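Local coordinates for protein ofchtiv-allosamidin (Ostrinia furnacalis, PDB 6JMB) that probably hydrolyses the beta-1,4 glycosidic bonds of chitin as an insect group IV chitinase of glycosyl hydrolase family 18, and binds the inhibitor allosamidin, at residues Gly83-Ile94 and Asp124-His135; Gly251-Pro259 and Pro267-Gly275. All coordinates share one frame; numbering follows the deposited sequence.

Contact 1. Residues Gly83-Ile94 and Asp124-His135; sequences GGWSEGSAQYSI and DWEYPNRRDTVH. With AMI (allosamizoline), chain C; NAA (2-acetamido-2-deoxy-beta-D-allopyranose), chain B; NAA (2-acetamido-2-deoxy-beta-D-allopyranose), chain D.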
loop_
_atom_site.group_PDB
_atom_site.type_symbol
_atom_site.label_atom_id
_atom_site.label_comp_id
_atom_site.label_asym_id
_atom_site.label_seq_id
_atom_site.Cartn_x
_atom_site.Cartn_y
_atom_site.Cartn_z
ATOM N N GLY A 83 3.399 -12.073 -0.407
ATOM C CA GLY A 83 1.966 -12.020 -0.589
ATOM C C GLY A 83 1.549 -11.053 -1.670
ATOM O O GLY A 83 2.041 -11.122 -2.801
ATOM N N GLY A 84 0.637 -10.154 -1.332
ATOM C CA GLY A 84 0.080 -9.239 -2.301
ATOM C C GLY A 84 -1.235 -9.743 -2.865
ATOM O O GLY A 84 -1.582 -10.922 -2.768
ATOM N N TRP A 85 -1.973 -8.818 -3.487
ATOM C CA TRP A 85 -3.289 -9.131 -4.034
ATOM C C TRP A 85 -3.251 -10.333 -4.978
ATOM O O TRP A 85 -4.062 -11.260 -4.858
ATOM C CB TRP A 85 -3.832 -7.893 -4.755
ATOM C CG TRP A 85 -5.148 -8.105 -5.421
ATOM C CD1 TRP A 85 -5.377 -8.264 -6.760
ATOM C CD2 TRP A 85 -6.423 -8.175 -4.783
ATOM N NE1 TRP A 85 -6.720 -8.434 -6.990
ATOM C CE2 TRP A 85 -7.385 -8.380 -5.793
ATOM C CE3 TRP A 85 -6.846 -8.083 -3.456
ATOM C CZ2 TRP A 85 -8.745 -8.498 -5.513
ATOM C CZ3 TRP A 85 -8.199 -8.198 -3.182
ATOM C CH2 TRP A 85 -9.130 -8.401 -4.206
ATOM N N SER A 86 -2.310 -10.342 -5.923
ATOM C CA SER A 86 -2.296 -11.404 -6.928
ATOM C C SER A 86 -1.941 -12.769 -6.349
ATOM O O SER A 86 -2.213 -13.790 -6.992
ATOM C CB SER A 86 -1.317 -11.067 -8.054
ATOM O OG SER A 86 -1.656 -9.843 -8.682
ATOM N N GLU A 87 -1.328 -12.815 -5.167
ATOM C CA GLU A 87 -0.952 -14.084 -4.552
ATOM C C GLU A 87 -2.129 -14.802 -3.906
ATOM O O GLU A 87 -2.013 -15.992 -3.594
ATOM C CB GLU A 87 0.155 -13.855 -3.517
ATOM C CG GLU A 87 1.565 -14.057 -4.052
ATOM C CD GLU A 87 1.917 -15.528 -4.146
ATOM O OE1 GLU A 87 2.108 -16.173 -3.087
ATOM O OE2 GLU A 87 1.995 -16.033 -5.288
ATOM N N GLY A 88 -3.245 -14.117 -3.680
ATOM C CA GLY A 88 -4.418 -14.790 -3.155
ATOM C C GLY A 88 -4.264 -15.215 -1.701
ATOM O O GLY A 88 -3.330 -14.851 -0.999
ATOM N N SER A 89 -5.220 -16.023 -1.260
ATOM C CA SER A 89 -5.322 -16.393 0.141
ATOM C C SER A 89 -5.145 -17.883 0.418
ATOM O O SER A 89 -4.609 -18.232 1.470
ATOM C CB SER A 89 -6.664 -15.904 0.711
ATOM O OG SER A 89 -6.780 -16.197 2.086
ATOM N N ALA A 90 -5.540 -18.760 -0.514
ATOM C CA ALA A 90 -5.592 -20.199 -0.250
ATOM C C ALA A 90 -4.267 -20.756 0.263
ATOM O O ALA A 90 -4.233 -21.507 1.247
ATOM C CB ALA A 90 -6.008 -20.936 -1.522
ATOM N N GLN A 91 -3.161 -20.429 -0.405
ATOM C CA GLN A 91 -1.897 -21.049 -0.018
ATOM C C GLN A 91 -1.458 -20.591 1.367
ATOM O O GLN A 91 -0.882 -21.378 2.128
ATOM C CB GLN A 91 -0.811 -20.758 -1.049
ATOM C CG GLN A 91 -1.061 -21.389 -2.407
ATOM C CD GLN A 91 -0.123 -20.860 -3.470
ATOM O OE1 GLN A 91 0.736 -21.590 -3.967
ATOM N NE2 GLN A 91 -0.279 -19.591 -3.824
ATOM N N TYR A 92 -1.740 -19.324 1.710
ATOM C CA TYR A 92 -1.410 -18.795 3.032
ATOM C C TYR A 92 -2.282 -19.429 4.102
ATOM O O TYR A 92 -1.806 -19.735 5.203
ATOM C CB TYR A 92 -1.543 -17.259 3.026
ATOM C CG TYR A 92 -0.540 -16.654 2.080
ATOM C CD1 TYR A 92 -0.823 -16.533 0.726
ATOM C CD2 TYR A 92 0.722 -16.286 2.519
ATOM C CE1 TYR A 92 0.117 -16.047 -0.158
ATOM C CE2 TYR A 92 1.668 -15.794 1.642
ATOM C CZ TYR A 92 1.356 -15.673 0.309
ATOM O OH TYR A 92 2.299 -15.198 -0.574
ATOM N N SER A 93 -3.559 -19.646 3.784
ATOM C CA SER A 93 -4.467 -20.327 4.700
ATOM C C SER A 93 -3.987 -21.744 4.992
ATOM O O SER A 93 -3.958 -22.179 6.150
ATOM C CB SER A 93 -5.863 -20.337 4.081
ATOM O OG SER A 93 -6.798 -20.994 4.915
ATOM N N ILE A 94 -3.594 -22.478 3.948
ATOM C CA ILE A 94 -3.089 -23.838 4.135
ATOM C C ILE A 94 -1.790 -23.826 4.933
ATOM O O ILE A 94 -1.623 -24.588 5.892
ATOM C CB ILE A 94 -2.909 -24.527 2.774
ATOM C CG1 ILE A 94 -4.263 -24.734 2.101
ATOM C CG2 ILE A 94 -2.181 -25.856 2.942
ATOM C CD1 ILE A 94 -4.146 -25.055 0.624
ATOM N N ASP A 124 2.045 -9.665 3.714
ATOM C CA ASP A 124 0.891 -9.066 3.050
ATOM C C ASP A 124 -0.035 -10.165 2.532
ATOM O O ASP A 124 -0.262 -10.292 1.325
ATOM C CB ASP A 124 1.382 -8.158 1.912
ATOM C CG ASP A 124 0.255 -7.485 1.153
ATOM O OD1 ASP A 124 -0.838 -7.294 1.720
ATOM O OD2 ASP A 124 0.473 -7.136 -0.022
ATOM N N TRP A 125 -0.559 -10.985 3.440
ATOM C CA TRP A 125 -1.527 -12.013 3.083
ATOM C C TRP A 125 -2.876 -11.339 2.861
ATOM O O TRP A 125 -3.423 -10.725 3.783
ATOM C CB TRP A 125 -1.587 -13.016 4.235
ATOM C CG TRP A 125 -2.683 -14.062 4.223
ATOM C CD1 TRP A 125 -3.647 -14.282 3.270
ATOM C CD2 TRP A 125 -2.899 -15.037 5.244
ATOM N NE1 TRP A 125 -4.450 -15.341 3.648
ATOM C CE2 TRP A 125 -4.014 -15.813 4.859
ATOM C CE3 TRP A 125 -2.258 -15.326 6.452
ATOM C CZ2 TRP A 125 -4.497 -16.867 5.643
ATOM C CZ3 TRP A 125 -2.733 -16.373 7.230
ATOM C CH2 TRP A 125 -3.852 -17.124 6.824
ATOM N N GLU A 126 -3.416 -11.450 1.648
ATOM C CA GLU A 126 -4.672 -10.786 1.291
ATOM C C GLU A 126 -5.734 -11.838 0.964
ATOM O O GLU A 126 -5.875 -12.243 -0.193
ATOM C CB GLU A 126 -4.439 -9.789 0.137
ATOM C CG GLU A 126 -3.351 -8.767 0.489
ATOM C CD GLU A 126 -3.361 -7.507 -0.352
ATOM O OE1 GLU A 126 -4.136 -7.407 -1.324
ATOM O OE2 GLU A 126 -2.583 -6.587 -0.017
ATOM N N TYR A 127 -6.496 -12.293 1.968
ATOM C CA TYR A 127 -6.426 -11.895 3.373
ATOM C C TYR A 127 -6.862 -13.112 4.173
ATOM O O TYR A 127 -7.582 -13.969 3.653
ATOM C CB TYR A 127 -7.459 -10.811 3.687
ATOM C CG TYR A 127 -7.312 -9.546 2.902
ATOM C CD1 TYR A 127 -6.485 -8.527 3.356
ATOM C CD2 TYR A 127 -8.002 -9.358 1.710
ATOM C CE1 TYR A 127 -6.336 -7.360 2.646
ATOM C CE2 TYR A 127 -7.853 -8.183 0.991
ATOM C CZ TYR A 127 -7.021 -7.198 1.474
ATOM O OH TYR A 127 -6.869 -6.023 0.783
ATOM N N PRO A 128 -6.486 -13.179 5.445
ATOM C CA PRO A 128 -7.030 -14.235 6.305
ATOM C C PRO A 128 -8.551 -14.233 6.262
ATOM O O PRO A 128 -9.193 -13.178 6.333
ATOM C CB PRO A 128 -6.504 -13.862 7.695
ATOM C CG PRO A 128 -5.241 -13.091 7.414
ATOM C CD PRO A 128 -5.530 -12.315 6.158
ATOM N N ASN A 129 -9.126 -15.427 6.094
ATOM C CA ASN A 129 -10.578 -15.613 6.166
ATOM C C ASN A 129 -11.322 -14.848 5.071
ATOM O O ASN A 129 -12.497 -14.502 5.222
ATOM C CB ASN A 129 -11.110 -15.280 7.565
ATOM C CG ASN A 129 -12.570 -15.638 7.749
ATOM O OD1 ASN A 129 -13.050 -16.646 7.232
ATOM N ND2 ASN A 129 -13.291 -14.790 8.479
ATOM N N ARG A 130 -10.662 -14.574 3.948
ATOM C CA ARG A 130 -11.319 -13.913 2.832
ATOM C C ARG A 130 -10.845 -14.516 1.519
ATOM O O ARG A 130 -9.889 -15.293 1.472
ATOM C CB ARG A 130 -11.078 -12.400 2.844
ATOM C CG ARG A 130 -11.636 -11.714 4.079
ATOM C CD ARG A 130 -11.368 -10.231 4.088
ATOM N NE ARG A 130 -12.003 -9.564 2.963
ATOM C CZ ARG A 130 -11.715 -8.325 2.586
ATOM N NH1 ARG A 130 -10.808 -7.624 3.248
ATOM N NH2 ARG A 130 -12.335 -7.787 1.545
ATOM N N ARG A 131 -11.536 -14.140 0.445
ATOM C CA ARG A 131 -11.194 -14.555 -0.919
ATOM C C ARG A 131 -11.174 -16.081 -0.967
ATOM O O ARG A 131 -12.144 -16.714 -0.518
ATOM C CB ARG A 131 -9.933 -13.837 -1.378
ATOM C CG ARG A 131 -10.064 -12.325 -1.374
ATOM C CD ARG A 131 -8.745 -11.660 -1.741
ATOM N NE ARG A 131 -8.472 -11.721 -3.175
ATOM C CZ ARG A 131 -7.252 -11.666 -3.708
ATOM N NH1 ARG A 131 -6.182 -11.578 -2.928
ATOM N NH2 ARG A 131 -7.100 -11.705 -5.026
ATOM N N ASP A 132 -10.116 -16.713 -1.485
ATOM C CA ASP A 132 -10.074 -18.164 -1.615
ATOM C C ASP A 132 -9.491 -18.859 -0.390
ATOM O O ASP A 132 -8.869 -19.920 -0.526
ATOM C CB ASP A 132 -9.374 -18.591 -2.912
ATOM C CG ASP A 132 -7.947 -18.090 -3.014
ATOM O OD1 ASP A 132 -7.576 -17.196 -2.238
ATOM O OD2 ASP A 132 -7.196 -18.591 -3.881
ATOM N N THR A 133 -9.702 -18.299 0.804
ATOM C CA THR A 133 -9.312 -18.963 2.040
ATOM C C THR A 133 -9.809 -20.403 2.064
ATOM O O THR A 133 -10.908 -20.712 1.590
ATOM C CB THR A 133 -9.875 -18.209 3.251
ATOM O OG1 THR A 133 -9.643 -18.984 4.433
ATOM C CG2 THR A 133 -11.381 -17.970 3.110
ATOM N N VAL A 134 -8.988 -21.286 2.620
ATOM C CA VAL A 134 -9.333 -22.693 2.754
ATOM C C VAL A 134 -9.935 -22.993 4.119
ATOM O O VAL A 134 -10.903 -23.747 4.217
ATOM C CB VAL A 134 -8.090 -23.567 2.476
ATOM C CG1 VAL A 134 -8.336 -25.025 2.853
ATOM C CG2 VAL A 134 -7.667 -23.445 1.021
ATOM N N HIS A 135 -9.395 -22.393 5.178
ATOM C CA HIS A 135 -9.797 -22.709 6.542
ATOM C C HIS A 135 -10.690 -21.651 7.176
ATOM O O HIS A 135 -11.044 -21.784 8.354
ATOM C CB HIS A 135 -8.563 -22.964 7.414
ATOM C CG HIS A 135 -7.765 -24.156 6.987
ATOM N ND1 HIS A 135 -8.289 -25.431 6.958
ATOM C CD2 HIS A 135 -6.485 -24.265 6.556
ATOM C CE1 HIS A 135 -7.364 -26.275 6.535
ATOM N NE2 HIS A 135 -6.259 -25.594 6.289
HETATM C C1 AMI C . -1.794 -3.139 -2.104
HETATM C C2 AMI C . -1.359 -4.658 -2.163
HETATM C C3 AMI C . -0.839 -4.825 -3.502
HETATM C C4 AMI C . -1.676 -3.812 -4.386
HETATM C C5 AMI C . -1.618 -2.618 -3.557
HETATM C C6 AMI C . -2.703 -1.544 -3.936
HETATM C C7 AMI C . -0.116 -3.546 -0.710
HETATM C C8 AMI C . 1.622 -4.433 0.924
HETATM C C9 AMI C . 1.128 -1.921 0.820
HETATM N N2 AMI C . -0.456 -4.804 -1.229
HETATM N N7 AMI C . 0.878 -3.308 0.344
HETATM O O3 AMI C . -0.951 -6.185 -3.922
HETATM O O4 AMI C . -1.097 -3.490 -5.644
HETATM O O6 AMI C . -3.973 -2.162 -3.914
HETATM O O7 AMI C . -0.811 -2.507 -1.254
HETATM C C1 NAA B . -1.404 -4.397 -6.657
HETATM C C2 NAA B . -1.173 -3.739 -8.008
HETATM C C3 NAA B . -1.307 -4.692 -9.135
HETATM C C4 NAA B . -0.379 -5.878 -8.950
HETATM C C5 NAA B . -0.657 -6.529 -7.603
HETATM C C6 NAA B . 0.257 -7.679 -7.305
HETATM C C7 NAA B . -1.748 -1.243 -8.056
HETATM C C8 NAA B . -2.822 -0.151 -8.073
HETATM N N2 NAA B . -2.211 -2.653 -8.063
HETATM O O3 NAA B . -2.701 -5.128 -9.184
HETATM O O4 NAA B . -0.565 -6.885 -9.966
HETATM O O5 NAA B . -0.453 -5.535 -6.550
HETATM O O6 NAA B . -0.155 -8.240 -6.078
HETATM O O7 NAA B . -0.604 -0.991 -8.052
HETATM C C1 NAA D . -0.085 -6.475 -11.172
HETATM C C2 NAA D . 0.523 -7.661 -11.908
HETATM C C3 NAA D . 0.837 -7.310 -13.337
HETATM C C4 NAA D . -0.331 -6.752 -14.077
HETATM C C5 NAA D . -0.930 -5.577 -13.296
HETATM C C6 NAA D . -2.227 -5.115 -13.851
HETATM C C7 NAA D . 1.849 -9.145 -10.258
HETATM C C8 NAA D . 3.172 -9.474 -9.546
HETATM N N2 NAA D . 1.794 -7.998 -11.219
HETATM O O3 NAA D . 1.818 -6.252 -13.299
HETATM O O4 NAA D . 0.155 -6.238 -15.325
HETATM O O5 NAA D . -1.270 -5.964 -11.906
HETATM O O6 NAA D . -2.924 -4.531 -12.734
HETATM O O7 NAA D . 0.853 -9.809 -10.049
HETATM O O HOH W 1 -1.838 -12.576 -0.465
HETATM O O HOH W 2 -3.659 -26.665 6.133
#
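Gly83 pairs with Asp124 as neighbouring parallel strand ends, and the N-H of Gly84 continues the pairing into Asp124 O at 2.8 Å, nearly straight at 171°. The indole of Trp85 lies against Arg131, whose guanidinium is flat on one face: the planes are 5° apart and CZ of Arg131 sits 3.5 Å from the centroid of the six-membered ring of Trp85, a cation-pi stack. The same guanidinium grips Trp85 O end-on, NH1 lying on a lone pair and NH2 above the carbonyl plane, while NH1 also bonds Glu126 O. Glu126 OE1 meets the edge of the indole.

Gly83 and Asp124 close strands 77-83 and 120-124 at the C-terminal end of the family 18 TIM barrel, the residues after them form its loops, and Asp124-Trp125-Glu126 belongs to the DxxDxDxE signature. In the allosamidin complex Trp85 N donates to O3 of allosamizoline at 2.9 Å, and Asp124 OD2 approaches its N2 to 2.8 Å.

Ser89 N bonds Asp132 OD1 on the syn lone pair. With OG anti to the backbone N (chi1 -178°), Ser89 accepts from Trp125 NE1, in the indole plane, and donates to Tyr127 O. Tyr92 CB stands 3.3 Å from the centroid of the five-membered ring of Trp125, over the face opposite Pro128. Ser93 OG, also bonded to Asp139, accepts from His135 N at 3.0 Å. Ile94 CG1 packs on Val134 CG2.

Contact 2. Residues Gly251-Pro259 and Pro267-Gly275; sequences GRTFQLSDP and PSNGAGLAG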
loop_
_atom_site.group_PDB
_atom_site.type_symbol
_atom_site.label_atom_id
_atom_site.label_comp_id
_atom_site.label_asym_id
_atom_site.label_seq_id
_atom_site.Cartn_x
_atom_site.Cartn_y
_atom_site.Cartn_z
ATOM N N GLY A 251 -4.163 6.589 -8.642
ATOM C CA GLY A 251 -5.575 6.886 -8.577
ATOM C C GLY A 251 -6.378 5.765 -9.213
ATOM O O GLY A 251 -5.826 4.818 -9.787
ATOM N N ARG A 252 -7.701 5.881 -9.108
ATOM C CA ARG A 252 -8.607 4.900 -9.689
ATOM C C ARG A 252 -9.582 5.596 -10.628
ATOM O O ARG A 252 -9.960 6.755 -10.413
ATOM C CB ARG A 252 -9.313 4.077 -8.601
ATOM C CG ARG A 252 -8.321 3.229 -7.815
ATOM C CD ARG A 252 -9.000 2.176 -6.945
ATOM N NE ARG A 252 -8.015 1.209 -6.464
ATOM C CZ ARG A 252 -7.533 0.204 -7.191
ATOM N NH1 ARG A 252 -7.962 0.011 -8.433
ATOM N NH2 ARG A 252 -6.623 -0.620 -6.673
ATOM N N THR A 253 -9.964 4.890 -11.697
ATOM C CA THR A 253 -10.633 5.507 -12.833
ATOM C C THR A 253 -11.942 4.793 -13.144
ATOM O O THR A 253 -12.062 3.570 -12.994
ATOM C CB THR A 253 -9.737 5.529 -14.084
ATOM O OG1 THR A 253 -9.653 4.211 -14.631
ATOM C CG2 THR A 253 -8.328 6.029 -13.753
ATOM N N PHE A 254 -12.915 5.586 -13.591
ATOM C CA PHE A 254 -14.289 5.145 -13.774
ATOM C C PHE A 254 -14.811 5.661 -15.109
ATOM O O PHE A 254 -14.346 6.676 -15.636
ATOM C CB PHE A 254 -15.213 5.742 -12.700
ATOM C CG PHE A 254 -14.876 5.360 -11.285
ATOM C CD1 PHE A 254 -13.785 5.920 -10.632
ATOM C CD2 PHE A 254 -15.695 4.482 -10.582
ATOM C CE1 PHE A 254 -13.498 5.582 -9.311
ATOM C CE2 PHE A 254 -15.414 4.146 -9.262
ATOM C CZ PHE A 254 -14.314 4.699 -8.631
ATOM N N GLN A 255 -15.815 4.955 -15.639
ATOM C CA GLN A 255 -16.626 5.405 -16.768
ATOM C C GLN A 255 -17.970 5.830 -16.194
ATOM O O GLN A 255 -18.715 4.996 -15.673
ATOM C CB GLN A 255 -16.818 4.260 -17.763
ATOM C CG GLN A 255 -17.688 4.621 -18.959
ATOM C CD GLN A 255 -18.081 3.411 -19.793
ATOM O OE1 GLN A 255 -18.163 2.290 -19.293
ATOM N NE2 GLN A 255 -18.326 3.639 -21.080
ATOM N N LEU A 256 -18.280 7.122 -16.270
ATOM C CA LEU A 256 -19.547 7.612 -15.748
ATOM C C LEU A 256 -20.722 7.024 -16.520
ATOM O O LEU A 256 -20.643 6.771 -17.724
ATOM C CB LEU A 256 -19.602 9.132 -15.860
ATOM C CG LEU A 256 -18.660 9.900 -14.933
ATOM C CD1 LEU A 256 -18.570 11.364 -15.361
ATOM C CD2 LEU A 256 -19.115 9.774 -13.483
ATOM N N SER A 257 -21.829 6.798 -15.806
ATOM C CA SER A 257 -23.062 6.417 -16.486
ATOM C C SER A 257 -23.619 7.572 -17.306
ATOM O O SER A 257 -24.124 7.365 -18.414
ATOM C CB SER A 257 -24.099 5.938 -15.476
ATOM O OG SER A 257 -23.638 4.789 -14.787
ATOM N N ASP A 258 -23.535 8.795 -16.778
ATOM C CA ASP A 258 -23.993 10.009 -17.441
ATOM C C ASP A 258 -22.939 11.079 -17.188
ATOM O O ASP A 258 -22.745 11.492 -16.039
ATOM C CB ASP A 258 -25.348 10.432 -16.861
ATOM C CG ASP A 258 -25.972 11.620 -17.591
ATOM O OD1 ASP A 258 -25.233 12.461 -18.145
ATOM O OD2 ASP A 258 -27.220 11.729 -17.582
ATOM N N PRO A 259 -22.239 11.539 -18.228
ATOM C CA PRO A 259 -21.172 12.534 -18.018
ATOM C C PRO A 259 -21.626 13.823 -17.361
ATOM O O PRO A 259 -20.789 14.523 -16.777
ATOM C CB PRO A 259 -20.633 12.781 -19.436
ATOM C CG PRO A 259 -20.946 11.512 -20.174
ATOM C CD PRO A 259 -22.274 11.042 -19.616
ATOM N N PRO A 267 -23.436 7.552 -10.395
ATOM C CA PRO A 267 -23.460 6.248 -11.070
ATOM C C PRO A 267 -22.322 6.069 -12.071
ATOM O O PRO A 267 -21.998 6.966 -12.858
ATOM C CB PRO A 267 -24.826 6.247 -11.765
ATOM C CG PRO A 267 -25.679 7.067 -10.850
ATOM C CD PRO A 267 -24.778 8.155 -10.310
ATOM N N SER A 268 -21.719 4.886 -12.026
ATOM C CA SER A 268 -20.628 4.491 -12.896
ATOM C C SER A 268 -21.013 3.225 -13.652
ATOM O O SER A 268 -21.831 2.425 -13.184
ATOM C CB SER A 268 -19.368 4.216 -12.063
ATOM O OG SER A 268 -18.368 3.573 -12.839
ATOM N N ASN A 269 -20.423 3.054 -14.833
ATOM C CA ASN A 269 -20.649 1.873 -15.658
ATOM C C ASN A 269 -19.499 0.876 -15.602
ATOM O O ASN A 269 -19.611 -0.210 -16.182
ATOM C CB ASN A 269 -20.919 2.290 -17.113
ATOM C CG ASN A 269 -21.488 1.157 -17.957
ATOM O OD1 ASN A 269 -22.544 0.608 -17.644
ATOM N ND2 ASN A 269 -20.799 0.818 -19.039
ATOM N N GLY A 270 -18.410 1.208 -14.926
ATOM C CA GLY A 270 -17.283 0.314 -14.800
ATOM C C GLY A 270 -15.980 1.082 -14.822
ATOM O O GLY A 270 -15.948 2.290 -14.595
ATOM N N ALA A 271 -14.905 0.351 -15.097
ATOM C CA ALA A 271 -13.566 0.917 -15.057
ATOM C C ALA A 271 -13.359 1.911 -16.189
ATOM O O ALA A 271 -13.941 1.795 -17.274
ATOM C CB ALA A 271 -12.520 -0.196 -15.131
ATOM N N GLY A 272 -12.517 2.897 -15.921
ATOM C CA GLY A 272 -12.222 3.976 -16.834
ATOM C C GLY A 272 -10.877 3.818 -17.515
ATOM O O GLY A 272 -10.441 2.708 -17.846
ATOM N N LEU A 273 -10.201 4.942 -17.718
ATOM C CA LEU A 273 -8.989 4.926 -18.515
ATOM C C LEU A 273 -7.855 4.188 -17.807
ATOM O O LEU A 273 -7.877 3.940 -16.598
ATOM C CB LEU A 273 -8.574 6.347 -18.913
ATOM C CG LEU A 273 -8.064 7.369 -17.877
ATOM C CD1 LEU A 273 -6.637 7.115 -17.381
ATOM C CD2 LEU A 273 -8.148 8.738 -18.540
ATOM N N ALA A 274 -6.845 3.855 -18.600
ATOM C CA ALA A 274 -5.613 3.245 -18.141
ATOM C C ALA A 274 -4.471 4.207 -18.409
ATOM O O ALA A 274 -4.541 5.038 -19.314
ATOM C CB ALA A 274 -5.340 1.949 -18.905
ATOM N N GLY A 275 -3.421 4.096 -17.609
ATOM C CA GLY A 275 -2.213 4.835 -17.874
ATOM C C GLY A 275 -1.444 4.200 -19.014
ATOM O O GLY A 275 -1.557 2.996 -19.268
HETATM O O HOH W 3 -11.646 7.261 -16.736
HETATM O O HOH W 4 -16.173 0.680 -18.350
HETATM O O HOH W 5 -24.261 2.474 -13.911
HETATM O O HOH W 6 -23.172 9.372 -13.768
#
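An irregular antiparallel pairing joins Gly251-Pro259, the last residues of strand 243-256 and the turn after it, to Pro267-Gly275, which doubles back beside it. It lies where the seventh strand of the family 18 TIM barrel runs out into what is probably the small alpha+beta insertion that many of these chitinases carry between the seventh and eighth barrel strands. The directions of the two segments fall well short of exactly antiparallel, and the second turns a corner at Gly270. Strand 317-320 also pairs with 243-256, and the Phe254 ring meets that of Trp318 nearly at right angles.

The backbone evidence is a short ladder. Asn269 N donates to Gln255 O at 2.7 Å, almost straight at 178°, and Gln255 N returns a bond to Gly270 O at 2.9 Å. Beyond them Ser257 N bonds Pro267 O, and at the other end Gly272 N reaches Thr253 O only weakly. Phe254 with Ala271 and Leu256 with Ser268 form the non-hydrogen-bonded pairs. Where Gly272 comes in, its CA lies 3.5 Å from Phe254 C.

Side chains reinforce the pairing. Gln255 and Asn269 run side by side in the same direction with their amides turned 61° apart; Asn269 ND2 gives a hydrogen to Gln255 OE1 at 3.0 Å, in its own amide plane but from above the plane of the glutamine carbonyl. A water bridges Gln255 OE1 and Ala271 O. The Phe254 ring presents its edge, CD2, to Ser268 OG at 3.6 Å. Chi1 of 74° sets the Thr253 hydroxyl between its backbone N and carbonyl carbon, and from there OG1 donates to Leu273 O at 2.7 Å, in the carbonyl plane and on a lone pair.

How the contacts relate
Both contacts are partly buried, but contact 1 has the more buried share, 8 of its 19 touching residues against 3 of 12; its centre is about 16 Å from the centre of the chain, against about 22 Å for the centre of contact 2. Contact 1 joins two successive barrel strand ends and their loops at the inhibitor; contact 2 pairs a later strand's end with an excursion following it. A cation-pi stack, an indole face and a carboxylate mark the former, a backbone ladder and the Gln255-Asn269 amide pair the latter; hydroxyls serve both. Arg252, in the strand of contact 2 though not part of the pairing, forms a salt bridge with Asp194, which also hydrogen-bonds allosamizoline.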